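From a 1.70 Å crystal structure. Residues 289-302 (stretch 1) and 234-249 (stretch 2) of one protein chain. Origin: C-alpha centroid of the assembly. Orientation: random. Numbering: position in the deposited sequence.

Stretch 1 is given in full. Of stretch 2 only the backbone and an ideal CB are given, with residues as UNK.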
# COMPACT_ATOMS: atom_id res chain seq x y z
N GLN A 289 9.55 -29.58 33.45
CA GLN A 289 9.98 -28.83 34.64
C GLN A 289 9.00 -27.68 34.89
O GLN A 289 8.55 -27.02 33.93
CB GLN A 289 11.31 -28.09 34.36
CG GLN A 289 12.56 -28.88 34.20
CD GLN A 289 12.81 -29.28 32.80
OE1 GLN A 289 11.95 -29.15 31.94
NE2 GLN A 289 14.00 -29.81 32.55
N LYS A 290 8.76 -27.37 36.16
CA LYS A 290 8.04 -26.15 36.53
C LYS A 290 9.01 -24.97 36.73
O LYS A 290 10.12 -25.16 37.21
CB LYS A 290 7.31 -26.40 37.85
CG LYS A 290 6.32 -27.51 37.77
CD LYS A 290 6.01 -28.12 39.14
CE LYS A 290 5.10 -29.32 39.04
NZ LYS A 290 4.77 -29.86 40.40
N PRO A 291 8.60 -23.75 36.36
CA PRO A 291 9.45 -22.63 36.76
C PRO A 291 9.38 -22.39 38.27
O PRO A 291 8.34 -22.69 38.91
CB PRO A 291 8.81 -21.45 36.01
CG PRO A 291 7.37 -21.79 35.93
CD PRO A 291 7.32 -23.31 35.79
N GLU A 292 10.41 -21.78 38.84
CA GLU A 292 10.33 -21.39 40.24
C GLU A 292 9.28 -20.31 40.45
O GLU A 292 8.42 -20.41 41.36
CB GLU A 292 11.69 -20.96 40.76
CG GLU A 292 12.67 -22.13 40.76
CD GLU A 292 14.07 -21.74 41.22
OE1 GLU A 292 14.28 -20.57 41.53
OE2 GLU A 292 14.98 -22.61 41.24
N ARG A 293 9.36 -19.27 39.65
CA ARG A 293 8.37 -18.17 39.73
C ARG A 293 7.17 -18.45 38.86
O ARG A 293 7.26 -19.17 37.88
CB ARG A 293 8.97 -16.84 39.31
CG ARG A 293 10.17 -16.40 40.14
CD ARG A 293 10.71 -15.00 39.84
NE ARG A 293 11.67 -14.68 40.88
CZ ARG A 293 12.98 -14.99 40.85
NH1 ARG A 293 13.54 -15.48 39.75
NH2 ARG A 293 13.73 -14.77 41.93
N THR A 294 6.05 -17.79 39.18
CA THR A 294 4.90 -17.78 38.29
C THR A 294 5.21 -16.92 37.06
O THR A 294 5.82 -15.87 37.20
CB THR A 294 3.68 -17.26 39.04
OG1 THR A 294 3.39 -18.18 40.10
CG2 THR A 294 2.49 -17.07 38.07
N ILE A 295 4.86 -17.41 35.88
CA ILE A 295 4.96 -16.60 34.66
C ILE A 295 3.57 -16.14 34.29
O ILE A 295 2.67 -16.94 34.07
CB ILE A 295 5.59 -17.38 33.51
CG1 ILE A 295 7.05 -17.71 33.88
CG2 ILE A 295 5.51 -16.63 32.16
CD1 ILE A 295 7.70 -18.89 33.04
N ARG A 296 3.41 -14.83 34.19
CA ARG A 296 2.11 -14.25 33.93
C ARG A 296 2.12 -13.55 32.56
O ARG A 296 2.92 -12.62 32.33
CB ARG A 296 1.74 -13.26 35.05
CG ARG A 296 0.36 -12.62 34.83
CD ARG A 296 -0.04 -11.67 35.94
NE ARG A 296 -0.30 -12.41 37.17
CZ ARG A 296 -0.36 -11.87 38.39
NH1 ARG A 296 -0.16 -10.55 38.58
NH2 ARG A 296 -0.64 -12.64 39.43
N VAL A 297 1.26 -14.04 31.65
CA VAL A 297 1.03 -13.40 30.36
C VAL A 297 -0.06 -12.37 30.57
O VAL A 297 -1.13 -12.70 31.05
CB VAL A 297 0.61 -14.41 29.27
CG1 VAL A 297 0.18 -13.70 27.97
CG2 VAL A 297 1.77 -15.38 28.95
N VAL A 298 0.22 -11.11 30.24
CA VAL A 298 -0.81 -10.08 30.34
C VAL A 298 -1.05 -9.51 28.96
O VAL A 298 -0.11 -9.00 28.33
CB VAL A 298 -0.46 -8.94 31.35
CG1 VAL A 298 -1.61 -7.97 31.43
CG2 VAL A 298 -0.11 -9.52 32.67
N LEU A 299 -2.30 -9.59 28.51
CA LEU A 299 -2.70 -9.05 27.24
C LEU A 299 -3.52 -7.81 27.54
O LEU A 299 -4.67 -7.90 27.96
CB LEU A 299 -3.47 -10.08 26.41
CG LEU A 299 -2.82 -11.44 26.21
CD1 LEU A 299 -3.69 -12.37 25.32
CD2 LEU A 299 -1.45 -11.22 25.57
N TYR A 300 -2.87 -6.66 27.42
CA TYR A 300 -3.42 -5.43 27.93
C TYR A 300 -4.47 -4.85 27.02
O TYR A 300 -4.37 -4.91 25.80
CB TYR A 300 -2.32 -4.35 28.14
CG TYR A 300 -1.33 -4.62 29.26
CD1 TYR A 300 -1.63 -4.27 30.55
CD2 TYR A 300 -0.08 -5.18 29.02
CE1 TYR A 300 -0.73 -4.46 31.60
CE2 TYR A 300 0.81 -5.40 30.05
CZ TYR A 300 0.50 -5.02 31.33
OH TYR A 300 1.40 -5.20 32.35
N ALA A 301 -5.47 -4.26 27.67
CA ALA A 301 -6.52 -3.50 27.03
C ALA A 301 -6.09 -2.07 26.73
O ALA A 301 -5.37 -1.43 27.51
CB ALA A 301 -7.81 -3.45 27.96
N ALA A 302 -6.61 -1.56 25.62
CA ALA A 302 -6.70 -0.15 25.35
C ALA A 302 -5.34 0.55 25.42
O ALA A 302 -5.23 1.67 25.87
CB ALA A 302 -7.75 0.51 26.27
N UNK A 234 -16.49 -0.79 29.59
CA UNK A 234 -15.50 -1.70 30.19
C UNK A 234 -14.86 -2.56 29.11
O UNK A 234 -15.56 -3.16 28.30
CB UNK A 234 -16.15 -2.59 31.26
N UNK A 235 -13.52 -2.61 29.12
CA UNK A 235 -12.76 -3.63 28.40
C UNK A 235 -12.04 -4.41 29.52
O UNK A 235 -12.34 -4.24 30.71
CB UNK A 235 -11.79 -3.03 27.38
N UNK A 236 -11.12 -5.27 29.15
CA UNK A 236 -10.46 -6.14 30.09
C UNK A 236 -9.02 -6.43 29.70
O UNK A 236 -8.73 -6.67 28.51
CB UNK A 236 -11.24 -7.45 30.22
N UNK A 237 -8.15 -6.39 30.72
CA UNK A 237 -6.83 -7.04 30.66
C UNK A 237 -7.09 -8.54 30.78
O UNK A 237 -7.83 -8.98 31.67
CB UNK A 237 -5.89 -6.54 31.76
N UNK A 238 -6.51 -9.32 29.87
CA UNK A 238 -6.71 -10.76 29.85
C UNK A 238 -5.41 -11.40 30.28
O UNK A 238 -4.32 -11.06 29.75
CB UNK A 238 -7.15 -11.26 28.47
N UNK A 239 -5.52 -12.31 31.26
CA UNK A 239 -4.34 -12.79 31.95
C UNK A 239 -4.32 -14.32 31.93
O UNK A 239 -5.37 -14.99 32.16
CB UNK A 239 -4.30 -12.26 33.39
N UNK A 240 -3.14 -14.85 31.67
CA UNK A 240 -2.88 -16.30 31.85
C UNK A 240 -1.61 -16.52 32.61
O UNK A 240 -0.65 -15.73 32.55
CB UNK A 240 -2.80 -17.02 30.50
N UNK A 241 -1.59 -17.64 33.33
CA UNK A 241 -0.44 -17.98 34.14
C UNK A 241 0.03 -19.41 33.93
O UNK A 241 -0.76 -20.33 33.74
CB UNK A 241 -0.77 -17.76 35.62
N UNK A 242 1.36 -19.53 33.89
CA UNK A 242 2.07 -20.77 34.12
C UNK A 242 2.43 -20.81 35.60
O UNK A 242 3.19 -19.99 36.09
CB UNK A 242 3.31 -20.89 33.23
N UNK A 243 1.87 -21.76 36.34
CA UNK A 243 2.02 -21.80 37.77
C UNK A 243 3.49 -22.04 38.16
O UNK A 243 4.18 -22.86 37.54
CB UNK A 243 1.12 -22.89 38.36
N UNK A 244 3.96 -21.29 39.15
CA UNK A 244 5.30 -21.44 39.68
C UNK A 244 5.38 -22.58 40.64
O UNK A 244 4.45 -23.34 40.79
CB UNK A 244 5.76 -20.15 40.36
N UNK A 245 6.50 -22.68 41.34
CA UNK A 245 6.72 -23.78 42.28
C UNK A 245 7.29 -23.22 43.60
O UNK A 245 6.53 -22.68 44.43
CB UNK A 245 7.66 -24.82 41.68
N UNK A 246 8.61 -23.21 43.73
CA UNK A 246 9.24 -22.79 44.98
C UNK A 246 9.15 -21.27 45.22
O UNK A 246 9.26 -20.81 46.37
CB UNK A 246 10.71 -23.22 44.98
N UNK A 247 8.90 -20.50 44.16
CA UNK A 247 8.79 -19.06 44.27
C UNK A 247 7.53 -18.57 43.57
O UNK A 247 7.53 -17.51 42.93
CB UNK A 247 10.03 -18.38 43.68
N UNK A 248 6.43 -19.31 43.75
CA UNK A 248 5.21 -19.10 42.98
C UNK A 248 4.59 -17.74 43.28
O UNK A 248 3.84 -17.22 42.49
CB UNK A 248 4.20 -20.21 43.27
N UNK A 249 4.90 -17.18 44.45
CA UNK A 249 4.40 -15.84 44.84
C UNK A 249 5.08 -14.69 44.07
O UNK A 249 4.63 -13.55 44.11
CB UNK A 249 4.61 -15.63 46.34

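Positions 234 to 242 run antiparallel to strand 293-300 of stretch 1, so the register sets what each CB can meet. Position 234 has nothing of stretch 1 within reach, leaving its side chain open; it is T234. At 235 the ideal CB points toward stretch 1 and lies 4.0 Å from A301 CB, which suits a small residue. S235 fits, and a water joins its OG (2.9 Å) to A302 N (3.0 Å, a weak bond). Position 236 points away, so a large side chain is tolerated; it is Y236.

At 237 the CB points sideways, but A301 N is a backbone donor beyond the last ladder pair, which favors Asn or Asp; a hydroxyl on CB would fall short. The residue is N237. Its OD1 accepts from A301 N at 2.9 Å in a nearly linear bond, so the side chain continues the ladder where the backbone pairing stops.

Position 238 pairs with L299 through two backbone bonds, 238 N to L299 O at 3.0 Å and L299 N to 238 O at 2.8 Å, and its CB shares a face with L299. Any aliphatic residue would do; V238 places its CB 4.3 Å from L299 CB. On the other face, the CB at 239 is near R296 CG and V298 CG2, favoring a branched or longer apolar chain. I239 brings CG2 to 3.6 Å from R296 CG.

Position 240 has its CB 4.5 Å from V297 CB, and a small or medium apolar residue would suit. It is A240, whose backbone O accepts from V297 N at 2.7 Å.

Beside 241 stands R296, whose guanidinium offers positive charge on the same face, so Glu or Asp is invited. E241 forms the salt bridge: its OE2 receives R296 NE at 2.8 Å and R296 NH2 at 3.0 Å.

At 242 the CB faces I295 and lies 5.0 Å from P291 CG, an apolar setting for Val, Ile or Leu. V242 puts CG1 4.0 Å from P291 CG.

Position 243 points away, into space free of stretch 1; it is K243. At 244 an ideal CB would fall 2.7 Å from T294 N and 2.9 Å from E292 O, so only glycine is compatible; it is G244.

The CB at 245 is 3.6 Å from P291 O, a backbone acceptor within reach of a short side chain with a donor. S245 donates from OG to P291 O at 2.8 Å. Position 246 is sideways, near E292 CG; it is T246.

At 247 a long chain can run beside R293 and E292. K247 lays CD over one face of the R293 guanidinium, and a water links its NZ (2.7 Å) to E292 OE1 (2.6 Å). At 248 the CB is directed away overall yet lies 3.9 Å from T294 OG1, so a small residue suits; it is A248, whose backbone O accepts a hydrogen bond from T294 OG1 at 2.6 Å. Position 249 points away, and many side chains would serve; it is D249.

Stretch 2 234-249: TSYNVIAEVKGSTKAD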
# COMPACT_ATOMS: atom_id res chain seq x y z
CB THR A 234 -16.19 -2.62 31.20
OG1 THR A 234 -16.87 -1.82 32.19
CG2 THR A 234 -15.19 -3.56 31.86
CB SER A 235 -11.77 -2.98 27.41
OG SER A 235 -11.12 -3.96 26.60
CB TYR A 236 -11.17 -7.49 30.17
CG TYR A 236 -12.58 -7.37 30.67
CD1 TYR A 236 -13.62 -7.10 29.80
CD2 TYR A 236 -12.86 -7.47 32.02
CE1 TYR A 236 -14.92 -6.94 30.28
CE2 TYR A 236 -14.13 -7.32 32.50
CZ TYR A 236 -15.15 -7.04 31.62
OH TYR A 236 -16.42 -6.91 32.08
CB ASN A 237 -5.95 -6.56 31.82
CG ASN A 237 -5.53 -5.10 31.69
OD1 ASN A 237 -5.39 -4.56 30.58
ND2 ASN A 237 -5.29 -4.46 32.83
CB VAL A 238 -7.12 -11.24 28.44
CG1 VAL A 238 -7.16 -12.79 28.34
CG2 VAL A 238 -8.45 -10.61 28.03
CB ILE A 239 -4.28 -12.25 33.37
CG1 ILE A 239 -4.15 -10.70 33.35
CG2 ILE A 239 -3.12 -12.95 34.16
CD1 ILE A 239 -4.37 -10.01 34.71
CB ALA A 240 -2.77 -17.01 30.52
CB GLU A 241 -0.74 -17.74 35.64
CG GLU A 241 -0.97 -16.29 35.99
CD GLU A 241 -1.43 -16.02 37.40
OE1 GLU A 241 -1.55 -16.97 38.22
OE2 GLU A 241 -1.65 -14.83 37.71
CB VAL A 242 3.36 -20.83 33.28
CG1 VAL A 242 4.11 -22.16 33.57
CG2 VAL A 242 3.05 -20.67 31.76
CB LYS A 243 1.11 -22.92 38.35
CG LYS A 243 1.11 -23.01 39.85
CD LYS A 243 -0.07 -23.82 40.44
CE LYS A 243 0.06 -25.29 40.25
NZ LYS A 243 -0.98 -26.00 41.09
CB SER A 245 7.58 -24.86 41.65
OG SER A 245 8.81 -24.35 41.13
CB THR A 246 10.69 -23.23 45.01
OG1 THR A 246 11.38 -22.66 43.88
CG2 THR A 246 10.78 -24.79 44.98
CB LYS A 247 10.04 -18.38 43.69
CG LYS A 247 11.31 -18.66 44.47
CD LYS A 247 12.47 -17.82 43.95
CE LYS A 247 13.73 -18.03 44.77
NZ LYS A 247 14.77 -17.05 44.41
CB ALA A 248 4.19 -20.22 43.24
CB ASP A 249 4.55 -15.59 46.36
CG ASP A 249 5.98 -15.69 46.85
OD1 ASP A 249 6.72 -16.57 46.37
OD2 ASP A 249 6.37 -14.92 47.76
O HOH W 1 -9.14 -2.98 24.68
O HOH W 2 -7.01 -7.14 26.66
O HOH W 3 -0.56 -15.60 40.52
O HOH W 4 10.97 -25.61 40.21
O HOH W 5 13.48 -14.76 45.20
O HOH W 6 15.09 -18.20 42.01
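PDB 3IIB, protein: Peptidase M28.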